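Local structure of 4-oxalmesaconate hydratase (Pseudomonas putida, 5CGZ) at residues F14-G19 with E197-V202; F157-H160 with E166-P169; D170-I175 with G207-R212. The protein catalyses the hydration of the enol form of oxalomesaconate to 4-carboxy-4-hydroxy-2-oxoadipate, the third step of gallate degradation, as a hexameric, zinc-containing lyase. All blocks are in the same frame, centred on the assembly; numbering follows the deposited sequence.

In the fold
Helix 193-212 ties the three contacts together: it supplies one side of contacts 1 and 3 and lies against the loop that forms contact 2. Contact 1 is the one nearest the metal, with the side chain of Arg-17 about 5 Å from the zinc ion. It touches contact 2 directly, their centres 12 Å apart, through probable hydrogen bonds between Tyr-198 OH and His-160 O (2.6 Å) and between Tyr-199 OH and His-160 ND1 (2.9 Å). Contact 3, with its centre about 17 Å from that of the chain, lies away from the metal site; its segment 170-175 follows directly on 166-169 of contact 2. All three also meet the second subunit.

Contact 1: residues F14-G19 with E197-V202; sequences FVWRAG and EYYTRV
Tyr-199 OH is gripped by the guanidinium of Arg-17, whose NH1 donates to it over 2.6 Å with an N-H...O angle of 139°, while NH2 adds a weak bond at 3.3 Å. The phenol oxygen lies at the edge of the guanidinium but 25° out of its plane, and the ring stands steeply to that group. His-160 ND1 is a further partner of the same oxygen. The Arg-17 chain is extended from CG to NE, and this reach carries the charged end to the tip of a tyrosine based on another helix. Trp-16 holds the body of the phenol: its CB sits over the middle of one ring face, 3.9 Å from the centroid, in a CH-pi contact, and CE3 approaches Tyr-199 CD2 to 3.7 Å. The indole and phenol are nearly parallel but slid apart, so they barely overlap. Tyr-198 CD1 covers the opposite phenol face. Arg-17 also donates through NH1 to Glu-158 O. A chain of bonds runs from Tyr-199 OH to Arg-17, from Arg-17 NE by a salt bridge to Asp-13, and from Asp-13 to zinc, consistent with a second-shell role in which the charge of Arg-17 may help to hold the Asp-13 carboxylate in place.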
# COMPACT_ATOMS: atom_id res chain seq x y z
N PHE A 14 19.07 -9.91 -19.11
CA PHE A 14 20.01 -10.33 -18.08
C PHE A 14 21.29 -9.50 -18.18
O PHE A 14 22.00 -9.35 -17.19
CB PHE A 14 20.33 -11.84 -18.16
CG PHE A 14 21.24 -12.24 -19.31
CD1 PHE A 14 20.71 -12.58 -20.55
CD2 PHE A 14 22.61 -12.32 -19.12
CE1 PHE A 14 21.55 -12.97 -21.60
CE2 PHE A 14 23.46 -12.70 -20.17
CZ PHE A 14 22.93 -13.03 -21.41
N VAL A 15 21.57 -8.93 -19.35
CA VAL A 15 22.78 -8.13 -19.51
C VAL A 15 22.60 -6.76 -18.84
O VAL A 15 23.43 -6.37 -18.02
CB VAL A 15 23.16 -7.94 -21.01
CG1 VAL A 15 24.37 -7.02 -21.15
CG2 VAL A 15 23.45 -9.29 -21.65
N TRP A 16 21.53 -6.04 -19.15
CA TRP A 16 21.29 -4.74 -18.53
C TRP A 16 21.14 -4.83 -17.02
O TRP A 16 21.65 -3.98 -16.28
CB TRP A 16 20.03 -4.07 -19.08
CG TRP A 16 19.88 -4.00 -20.57
CD1 TRP A 16 18.86 -4.53 -21.32
CD2 TRP A 16 20.74 -3.32 -21.50
NE1 TRP A 16 19.05 -4.24 -22.65
CE2 TRP A 16 20.19 -3.50 -22.79
CE3 TRP A 16 21.92 -2.58 -21.36
CZ2 TRP A 16 20.79 -2.98 -23.93
CZ3 TRP A 16 22.51 -2.05 -22.50
CH2 TRP A 16 21.95 -2.26 -23.77
N ARG A 17 20.42 -5.85 -16.56
CA ARG A 17 19.87 -5.86 -15.20
C ARG A 17 20.58 -6.80 -14.23
O ARG A 17 20.42 -6.66 -13.02
CB ARG A 17 18.38 -6.25 -15.25
CG ARG A 17 17.62 -5.45 -16.28
CD ARG A 17 16.11 -5.66 -16.30
NE ARG A 17 15.67 -5.15 -17.59
CZ ARG A 17 15.61 -3.85 -17.88
NH1 ARG A 17 15.90 -2.94 -16.96
NH2 ARG A 17 15.24 -3.47 -19.10
N ALA A 18 21.34 -7.76 -14.76
CA ALA A 18 21.94 -8.79 -13.91
C ALA A 18 23.41 -9.07 -14.23
O ALA A 18 24.02 -9.95 -13.62
CB ALA A 18 21.14 -10.09 -14.03
N GLY A 19 23.98 -8.33 -15.19
CA GLY A 19 25.35 -8.58 -15.63
C GLY A 19 26.34 -8.56 -14.48
O GLY A 19 27.19 -9.45 -14.35
N GLU A 197 24.57 3.82 -21.94
CA GLU A 197 24.72 5.01 -21.11
C GLU A 197 23.70 5.04 -19.97
O GLU A 197 24.04 5.41 -18.85
CB GLU A 197 24.57 6.28 -21.96
CG GLU A 197 25.73 6.50 -22.91
CD GLU A 197 25.33 7.24 -24.18
OE1 GLU A 197 24.27 7.92 -24.20
OE2 GLU A 197 26.07 7.12 -25.18
N TYR A 198 22.47 4.65 -20.26
CA TYR A 198 21.43 4.62 -19.24
C TYR A 198 21.81 3.67 -18.11
O TYR A 198 21.71 4.03 -16.94
CB TYR A 198 20.10 4.20 -19.86
CG TYR A 198 18.90 4.27 -18.94
CD1 TYR A 198 18.52 3.18 -18.16
CD2 TYR A 198 18.11 5.42 -18.88
CE1 TYR A 198 17.40 3.23 -17.31
CE2 TYR A 198 16.99 5.49 -18.05
CZ TYR A 198 16.64 4.40 -17.27
OH TYR A 198 15.52 4.48 -16.46
N TYR A 199 22.27 2.47 -18.44
CA TYR A 199 22.52 1.49 -17.39
C TYR A 199 23.86 1.70 -16.72
O TYR A 199 24.07 1.27 -15.59
CB TYR A 199 22.35 0.07 -17.95
CG TYR A 199 20.88 -0.20 -18.03
CD1 TYR A 199 20.15 -0.49 -16.89
CD2 TYR A 199 20.19 -0.06 -19.23
CE1 TYR A 199 18.78 -0.68 -16.94
CE2 TYR A 199 18.81 -0.25 -19.29
CZ TYR A 199 18.12 -0.56 -18.14
OH TYR A 199 16.76 -0.75 -18.17
N THR A 200 24.75 2.44 -17.38
CA THR A 200 25.93 2.97 -16.69
C THR A 200 25.50 3.97 -15.61
O THR A 200 25.96 3.91 -14.47
CB THR A 200 26.91 3.66 -17.67
OG1 THR A 200 27.38 2.70 -18.62
CG2 THR A 200 28.10 4.25 -16.91
N ARG A 201 24.61 4.89 -15.97
CA ARG A 201 24.13 5.86 -14.99
C ARG A 201 23.39 5.16 -13.85
O ARG A 201 23.55 5.54 -12.69
CB ARG A 201 23.26 6.93 -15.66
CG ARG A 201 24.09 7.92 -16.51
CD ARG A 201 23.29 9.11 -16.99
NE ARG A 201 22.11 8.71 -17.75
CZ ARG A 201 22.03 8.71 -19.08
NH1 ARG A 201 23.06 9.10 -19.82
NH2 ARG A 201 20.90 8.33 -19.66
N VAL A 202 22.61 4.12 -14.17
CA VAL A 202 21.91 3.35 -13.13
C VAL A 202 22.90 2.79 -12.12
O VAL A 202 22.71 2.96 -10.91
CB VAL A 202 21.08 2.17 -13.71
CG1 VAL A 202 20.56 1.27 -12.57
CG2 VAL A 202 19.92 2.69 -14.56

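Contact 2: residues F157-H160 with E166-P169; sequences FEPH and EWRP
CH-pi contacts carry most of this meeting, in which Trp-167 turns one indole face to two consecutive residues. Pro-159 CD lies 3.6 Å from the centroid of the five-membered ring, almost straight above it, and Glu-158 CA lies 3.9 Å from that of the six-membered ring. Van der Waals packing continues outward: Glu-158 CB touches Trp-167 CH2 at 3.6 Å, and Pro-159 CG rests near Trp-167 CB. With CG anti to the backbone N (chi1 -178°) and the chain extended beyond it, Glu-158 runs across the far end of the indole, its carboxylate plane tilted 30° from the ring. Pro-169 N lies above the opposite face, so the indole is sandwiched between two parts of one loop. Polar contacts are made outside the pair. Trp-167 NE1 comes within 3.4 Å of Phe-157 O at a poor angle and bonds instead to Ala-156 O, while Glu-158 OE2 forms a salt bridge with Arg-206 of helix 193-212. The arrangement folds the loop back on itself just beyond strand 154-157, the last of the five parallel strands ordered as in a Rossmann fold, at the C-terminal ends of the parallel strands, the side of the sheet on which the zinc site lies.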
# COMPACT_ATOMS: atom_id res chain seq x y z
N PHE A 157 15.45 -7.97 -10.22
CA PHE A 157 16.46 -6.97 -10.56
C PHE A 157 15.76 -5.71 -11.08
O PHE A 157 14.52 -5.68 -11.20
CB PHE A 157 17.51 -7.51 -11.57
CG PHE A 157 16.93 -8.33 -12.70
CD1 PHE A 157 15.85 -7.88 -13.45
CD2 PHE A 157 17.51 -9.56 -13.04
CE1 PHE A 157 15.34 -8.64 -14.51
CE2 PHE A 157 17.02 -10.32 -14.09
CZ PHE A 157 15.93 -9.86 -14.82
N GLU A 158 16.53 -4.66 -11.35
CA GLU A 158 15.95 -3.32 -11.55
C GLU A 158 15.24 -3.14 -12.89
O GLU A 158 15.84 -3.35 -13.95
CB GLU A 158 17.04 -2.25 -11.40
CG GLU A 158 16.47 -0.82 -11.56
CD GLU A 158 17.40 0.26 -11.02
OE1 GLU A 158 18.39 -0.06 -10.32
OE2 GLU A 158 17.14 1.45 -11.29
N PRO A 159 13.96 -2.76 -12.86
CA PRO A 159 13.29 -2.45 -14.13
C PRO A 159 13.68 -1.06 -14.65
O PRO A 159 14.28 -0.26 -13.92
CB PRO A 159 11.80 -2.53 -13.79
CG PRO A 159 11.71 -2.37 -12.32
CD PRO A 159 13.05 -2.71 -11.71
N HIS A 160 13.35 -0.80 -15.91
CA HIS A 160 13.75 0.44 -16.56
C HIS A 160 13.18 1.65 -15.82
O HIS A 160 13.87 2.67 -15.64
CB HIS A 160 13.29 0.44 -18.02
CG HIS A 160 13.94 1.51 -18.85
ND1 HIS A 160 15.29 1.51 -19.14
CD2 HIS A 160 13.42 2.61 -19.45
CE1 HIS A 160 15.57 2.55 -19.90
NE2 HIS A 160 14.46 3.24 -20.10
N GLU A 166 6.58 0.12 -9.04
CA GLU A 166 6.44 -0.08 -7.59
C GLU A 166 7.52 -1.01 -7.04
O GLU A 166 7.29 -1.85 -6.16
CB GLU A 166 5.04 -0.60 -7.26
CG GLU A 166 3.95 0.41 -7.62
CD GLU A 166 2.55 -0.19 -7.62
OE1 GLU A 166 2.22 -0.96 -6.70
OE2 GLU A 166 1.78 0.10 -8.57
N TRP A 167 8.73 -0.83 -7.55
CA TRP A 167 9.87 -1.65 -7.18
C TRP A 167 10.77 -0.84 -6.26
O TRP A 167 11.02 0.34 -6.51
CB TRP A 167 10.59 -2.10 -8.46
CG TRP A 167 11.87 -2.87 -8.30
CD1 TRP A 167 12.01 -4.24 -8.31
CD2 TRP A 167 13.20 -2.34 -8.19
NE1 TRP A 167 13.34 -4.58 -8.21
CE2 TRP A 167 14.09 -3.44 -8.12
CE3 TRP A 167 13.72 -1.04 -8.13
CZ2 TRP A 167 15.47 -3.27 -8.00
CZ3 TRP A 167 15.10 -0.88 -8.02
CH2 TRP A 167 15.95 -1.99 -7.95
N ARG A 168 11.24 -1.47 -5.19
CA ARG A 168 12.16 -0.82 -4.27
C ARG A 168 13.34 -1.75 -4.01
O ARG A 168 13.15 -2.90 -3.66
CB ARG A 168 11.46 -0.49 -2.94
CG ARG A 168 12.43 0.09 -1.88
CD ARG A 168 11.77 0.34 -0.52
NE ARG A 168 11.55 -0.88 0.25
CZ ARG A 168 12.44 -1.44 1.08
NH1 ARG A 168 12.11 -2.55 1.74
NH2 ARG A 168 13.66 -0.91 1.27
N PRO A 169 14.57 -1.25 -4.18
CA PRO A 169 15.68 -2.17 -3.86
C PRO A 169 15.84 -2.29 -2.35
O PRO A 169 16.07 -1.27 -1.71
CB PRO A 169 16.90 -1.49 -4.51
CG PRO A 169 16.56 -0.01 -4.50
CD PRO A 169 15.03 0.09 -4.59

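Contact 3: residues D170-I175 with G207-R212; sequences DTFLDI and GVQAKR
Rotation about the first side-chain bond brings Phe-172 and Gln-209 together: both place CG opposite the carbonyl carbon and beside the backbone N, at chi1 -73° in the phenylalanine and -61° in the glutamine. The ring thus leans out from its strand over the last turns of helix 193-212, and the glutamine, extended beyond CG, runs past the CZ end of the ring. Ala-210 fills the inner part of the contact. Its methyl CB meets Phe-172 CB at 3.7 Å and Phe-172 CG at 3.8 Å, while its CA approaches CD2 to 3.9 Å. Its backbone N lies over one face of the ring, offset toward the rim, so the aromatic group rests against the helix backbone as well as the methyl. Such a small residue lets the strand come close, with the CA atoms of Phe-172 and Ala-210 6.0 Å apart.

At the outer end, Phe-172 CZ touches Gln-209 OE1 at 3.7 Å, and the ring and amide planes stand 72° apart. This is packing rather than a polar bond, for OE1 accepts from Arg-206 NH1 and NE2 bonds to Tyr-198 OH of the second subunit. The amide is thereby held at both atoms, which limits its rotation beside the ring.

Where the strand begins, Thr-171 OG1 donates to Asp-170 OD1 over 2.7 Å. Together with Leu-228 on strand 225-230 these two residues make a classic beta bulge. Strand 171-174, outermost within its own chain, pairs with strand 225-230 at one edge and with a strand of the third subunit at the other, continuing the sheet across the interface. Leu-173 points away from the end of helix 193-212 and packs on helix 13-27, leaving the strand layered between two helices.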
# COMPACT_ATOMS: atom_id res chain seq x y z
N ASP A 170 15.68 -3.48 -1.79
CA ASP A 170 15.96 -3.68 -0.36
C ASP A 170 17.36 -4.27 -0.20
O ASP A 170 17.85 -4.48 0.92
CB ASP A 170 14.90 -4.58 0.29
CG ASP A 170 14.77 -5.95 -0.39
OD1 ASP A 170 15.80 -6.59 -0.67
OD2 ASP A 170 13.64 -6.38 -0.66
N THR A 171 18.01 -4.52 -1.32
CA THR A 171 19.35 -5.13 -1.32
C THR A 171 20.21 -4.48 -2.40
O THR A 171 19.80 -4.41 -3.55
CB THR A 171 19.27 -6.66 -1.58
OG1 THR A 171 18.46 -7.27 -0.56
CG2 THR A 171 20.66 -7.32 -1.57
N PHE A 172 21.38 -3.96 -2.02
CA PHE A 172 22.34 -3.48 -3.01
C PHE A 172 23.53 -4.42 -3.10
O PHE A 172 24.17 -4.74 -2.09
CB PHE A 172 22.85 -2.07 -2.68
CG PHE A 172 21.84 -0.99 -2.92
CD1 PHE A 172 21.41 -0.70 -4.21
CD2 PHE A 172 21.33 -0.24 -1.86
CE1 PHE A 172 20.48 0.31 -4.44
CE2 PHE A 172 20.41 0.77 -2.08
CZ PHE A 172 19.97 1.04 -3.37
N LEU A 173 23.81 -4.86 -4.32
CA LEU A 173 24.95 -5.71 -4.59
C LEU A 173 26.09 -4.84 -5.12
O LEU A 173 25.94 -4.19 -6.15
CB LEU A 173 24.60 -6.80 -5.60
CG LEU A 173 25.67 -7.86 -5.88
CD1 LEU A 173 25.86 -8.76 -4.65
CD2 LEU A 173 25.31 -8.67 -7.13
N ASP A 174 27.21 -4.81 -4.40
CA ASP A 174 28.36 -4.03 -4.84
C ASP A 174 29.05 -4.75 -5.98
O ASP A 174 29.68 -5.79 -5.78
CB ASP A 174 29.34 -3.81 -3.68
CG ASP A 174 30.51 -2.92 -4.07
OD1 ASP A 174 30.60 -2.50 -5.24
OD2 ASP A 174 31.36 -2.65 -3.19
N ILE A 175 28.94 -4.20 -7.19
CA ILE A 175 29.53 -4.84 -8.36
C ILE A 175 30.74 -4.05 -8.88
O ILE A 175 31.16 -4.23 -10.02
CB ILE A 175 28.50 -4.98 -9.51
CG1 ILE A 175 28.03 -3.61 -10.00
CG2 ILE A 175 27.33 -5.87 -9.08
CD1 ILE A 175 27.35 -3.66 -11.37
N GLY A 207 25.27 2.93 -6.97
CA GLY A 207 26.54 2.93 -6.27
C GLY A 207 26.58 3.99 -5.18
O GLY A 207 26.97 3.71 -4.04
N VAL A 208 26.17 5.20 -5.52
CA VAL A 208 26.14 6.29 -4.54
C VAL A 208 25.16 5.97 -3.42
O VAL A 208 25.47 6.19 -2.25
CB VAL A 208 25.76 7.64 -5.20
CG1 VAL A 208 25.43 8.70 -4.13
CG2 VAL A 208 26.89 8.13 -6.11
N GLN A 209 24.00 5.42 -3.76
CA GLN A 209 22.99 5.10 -2.76
C GLN A 209 23.44 3.97 -1.84
O GLN A 209 23.22 4.02 -0.63
CB GLN A 209 21.66 4.74 -3.42
CG GLN A 209 21.06 5.88 -4.25
CD GLN A 209 19.89 5.43 -5.12
OE1 GLN A 209 19.40 4.31 -4.98
NE2 GLN A 209 19.45 6.30 -6.02
N ALA A 210 24.08 2.95 -2.40
CA ALA A 210 24.63 1.86 -1.60
C ALA A 210 25.68 2.41 -0.63
O ALA A 210 25.69 2.07 0.56
CB ALA A 210 25.23 0.78 -2.50
N LYS A 211 26.56 3.27 -1.13
CA LYS A 211 27.58 3.90 -0.29
C LYS A 211 26.92 4.66 0.86
O LYS A 211 27.34 4.56 2.01
CB LYS A 211 28.48 4.83 -1.11
CG LYS A 211 29.57 5.50 -0.28
CD LYS A 211 30.42 4.43 0.44
CE LYS A 211 31.51 5.04 1.31
NZ LYS A 211 32.47 5.84 0.51
N ARG A 212 25.86 5.40 0.54
CA ARG A 212 25.15 6.15 1.58
C ARG A 212 24.64 5.19 2.66
O ARG A 212 24.63 5.52 3.84
CB ARG A 212 23.98 6.95 0.98
CG ARG A 212 23.21 7.83 1.97
CD ARG A 212 24.09 8.93 2.57
NE ARG A 212 23.37 10.19 2.78
CZ ARG A 212 22.67 10.49 3.87
NH1 ARG A 212 22.57 9.62 4.88
NH2 ARG A 212 22.05 11.67 3.96